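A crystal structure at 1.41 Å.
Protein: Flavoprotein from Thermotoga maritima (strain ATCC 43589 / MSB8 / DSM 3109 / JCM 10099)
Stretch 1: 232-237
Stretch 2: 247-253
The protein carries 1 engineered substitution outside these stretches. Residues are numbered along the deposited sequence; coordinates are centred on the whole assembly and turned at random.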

# COMPACT_ATOMS: atom_id res chain seq x y z
N LYS A 232 37.05 21.07 -6.07
CA LYS A 232 37.57 20.06 -6.98
C LYS A 232 37.30 18.69 -6.36
O LYS A 232 37.83 18.37 -5.30
CB LYS A 232 39.06 20.28 -7.22
CG LYS A 232 39.75 19.13 -7.95
CD LYS A 232 39.10 18.82 -9.30
CE LYS A 232 39.70 17.56 -9.93
NZ LYS A 232 39.03 17.15 -11.19
N ILE A 233 36.44 17.90 -7.00
CA ILE A 233 36.08 16.59 -6.47
C ILE A 233 36.81 15.54 -7.28
O ILE A 233 36.57 15.39 -8.49
CB ILE A 233 34.56 16.37 -6.48
CG1 ILE A 233 33.87 17.40 -5.58
CG2 ILE A 233 34.25 14.96 -6.01
CD1 ILE A 233 32.37 17.31 -5.57
N LYS A 234 37.70 14.80 -6.62
CA LYS A 234 38.40 13.70 -7.26
C LYS A 234 37.79 12.33 -6.96
O LYS A 234 38.01 11.39 -7.74
CB LYS A 234 39.90 13.73 -6.93
CG LYS A 234 40.35 13.13 -5.63
CD LYS A 234 41.88 13.19 -5.51
CE LYS A 234 42.40 12.46 -4.27
NZ LYS A 234 43.84 12.74 -3.98
N ALA A 235 36.97 12.21 -5.91
CA ALA A 235 36.32 10.96 -5.58
C ALA A 235 35.13 11.28 -4.69
O ALA A 235 35.16 12.25 -3.92
CB ALA A 235 37.26 9.99 -4.87
N LEU A 236 34.07 10.50 -4.85
CA LEU A 236 32.89 10.60 -4.01
C LEU A 236 32.67 9.25 -3.35
O LEU A 236 32.51 8.23 -4.04
CB LEU A 236 31.66 11.03 -4.82
CG LEU A 236 30.42 11.38 -4.00
CD1 LEU A 236 29.62 12.44 -4.71
CD2 LEU A 236 29.54 10.17 -3.72
N LEU A 237 32.65 9.25 -2.01
CA LEU A 237 32.58 8.05 -1.18
C LEU A 237 31.29 8.15 -0.37
O LEU A 237 31.27 8.77 0.71
CB LEU A 237 33.79 7.98 -0.23
CG LEU A 237 35.11 7.43 -0.79
CD1 LEU A 237 35.48 8.04 -2.13
CD2 LEU A 237 36.21 7.59 0.23
N ASP A 247 35.04 8.57 -12.07
CA ASP A 247 34.24 9.61 -12.70
C ASP A 247 33.13 10.05 -11.75
O ASP A 247 31.94 9.85 -12.01
CB ASP A 247 33.65 9.07 -14.01
CG ASP A 247 33.03 10.14 -14.89
OD1 ASP A 247 33.07 11.33 -14.56
OD2 ASP A 247 32.48 9.76 -15.93
N PRO A 248 33.49 10.66 -10.61
CA PRO A 248 32.44 11.15 -9.70
C PRO A 248 31.51 12.18 -10.33
O PRO A 248 30.36 12.29 -9.90
CB PRO A 248 33.23 11.75 -8.52
CG PRO A 248 34.54 12.10 -9.11
CD PRO A 248 34.83 11.01 -10.11
N GLN A 249 31.96 12.93 -11.34
CA GLN A 249 31.08 13.92 -11.94
C GLN A 249 29.91 13.26 -12.64
O GLN A 249 28.82 13.84 -12.73
CB GLN A 249 31.84 14.84 -12.90
CG GLN A 249 31.09 16.11 -13.26
CD GLN A 249 30.67 16.93 -12.03
OE1 GLN A 249 31.48 17.21 -11.14
NE2 GLN A 249 29.40 17.32 -11.99
N ARG A 250 30.10 12.03 -13.13
CA ARG A 250 28.99 11.32 -13.77
C ARG A 250 27.86 11.10 -12.77
O ARG A 250 26.68 11.22 -13.12
CB ARG A 250 29.48 9.98 -14.31
CG ARG A 250 28.44 9.19 -15.07
CD ARG A 250 29.06 7.92 -15.63
NE ARG A 250 28.12 7.11 -16.38
CZ ARG A 250 28.44 5.97 -16.99
NH1 ARG A 250 29.68 5.51 -16.94
NH2 ARG A 250 27.51 5.29 -17.64
N LEU A 251 28.22 10.76 -11.53
CA LEU A 251 27.21 10.56 -10.51
C LEU A 251 26.55 11.88 -10.13
O LEU A 251 25.32 11.94 -9.97
CB LEU A 251 27.85 9.88 -9.30
CG LEU A 251 26.94 9.78 -8.07
CD1 LEU A 251 25.85 8.74 -8.28
CD2 LEU A 251 27.73 9.46 -6.84
N LEU A 252 27.34 12.95 -9.96
CA LEU A 252 26.74 14.24 -9.64
C LEU A 252 25.80 14.70 -10.75
O LEU A 252 24.71 15.23 -10.47
CB LEU A 252 27.84 15.26 -9.32
CG LEU A 252 28.63 14.88 -8.05
CD1 LEU A 252 29.85 15.80 -7.84
CD2 LEU A 252 27.77 14.85 -6.78
N ASN A 253 26.20 14.52 -12.02
CA ASN A 253 25.32 14.90 -13.12
C ASN A 253 24.03 14.08 -13.09
O ASN A 253 22.96 14.60 -13.41
CB ASN A 253 26.00 14.71 -14.47
CG ASN A 253 27.15 15.66 -14.70
OD1 ASN A 253 27.23 16.72 -14.08
ND2 ASN A 253 28.02 15.29 -15.60

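Residues 235-237 form a strand that continues later in the chain. Stretch 2 enters a helix right after Asp247, and this helix also continues later in the chain. The strand and helix axes approach to 8.4 Å, and their N-to-C directions differ by 62°. The nearest pair of CA atoms is Ala235 CA and Pro248 CA, 5.7 Å apart. No hydrogen bond crosses between the stretches. The contact is one of apolar packing, and it buries 285 Å² in total.

The first turn of the helix is held by its own backbone. Leu252 N donates to Pro248 O at 3.1 Å, and Asn253 N donates to Gln249 O at 2.8 Å. Both are i to i+4 bonds. Asp247 occupies the N-cap position. Asp247 OD1 accepts from Arg250 N at 3.4 Å with an angle of 136°, so this capping bond is weak. Arg250 N also donates to Asp247 O at 3.1 Å.

Pro248 belongs to the nearest CA pair, and its ring packs against stretch 1. Pro248 CG lies 3.8 Å from Lys234 O and 4.0 Å from Ala235 N. These are contacts of the ring with the main chain. The CA-to-CB bonds of Lys234 and Ala235 point away from stretch 2. Ile233 and Leu236, which flank these two residues in sequence, have CA-to-CB bonds that point toward stretch 2. Pro248 CB is 4.2 Å from Ile233 CG2 and 4.1 Å from Leu236 CB.

Leu236 reaches further along the helix. Leu236 CD2 is 3.7 Å from Leu251 CD2, and Leu236 CD1 is 3.7 Å from Leu252 CD2. Leu236 CD1 is also 4.1 Å from Leu251 CD2. Leu236 has chi1 in t, while its chi2 of 149° lies between wells. Leu251 and Leu252 both point toward the strand side, but with different rotamers. Leu251 has chi1 t and chi2 p; Leu252 has chi1 m and chi2 t.

Ile233 completes the packing from the loop before the strand. Its chi1 is m and its chi2 is t. This extends Ile233 CD1 to within 3.7 Å of Leu252 CD1. Leu252 therefore touches two residues of stretch 1, one through each methyl group: CD1 meets Ile233 and CD2 meets Leu236.

The polar side chains of the helix take little part in this contact. Gln249 NE2 donates to Asn253 OD1 at 3.1 Å with an angle of 170°, a nearly straight bond one turn along the helix. The Arg250 guanidinium is hydrogen-bonded elsewhere in the structure.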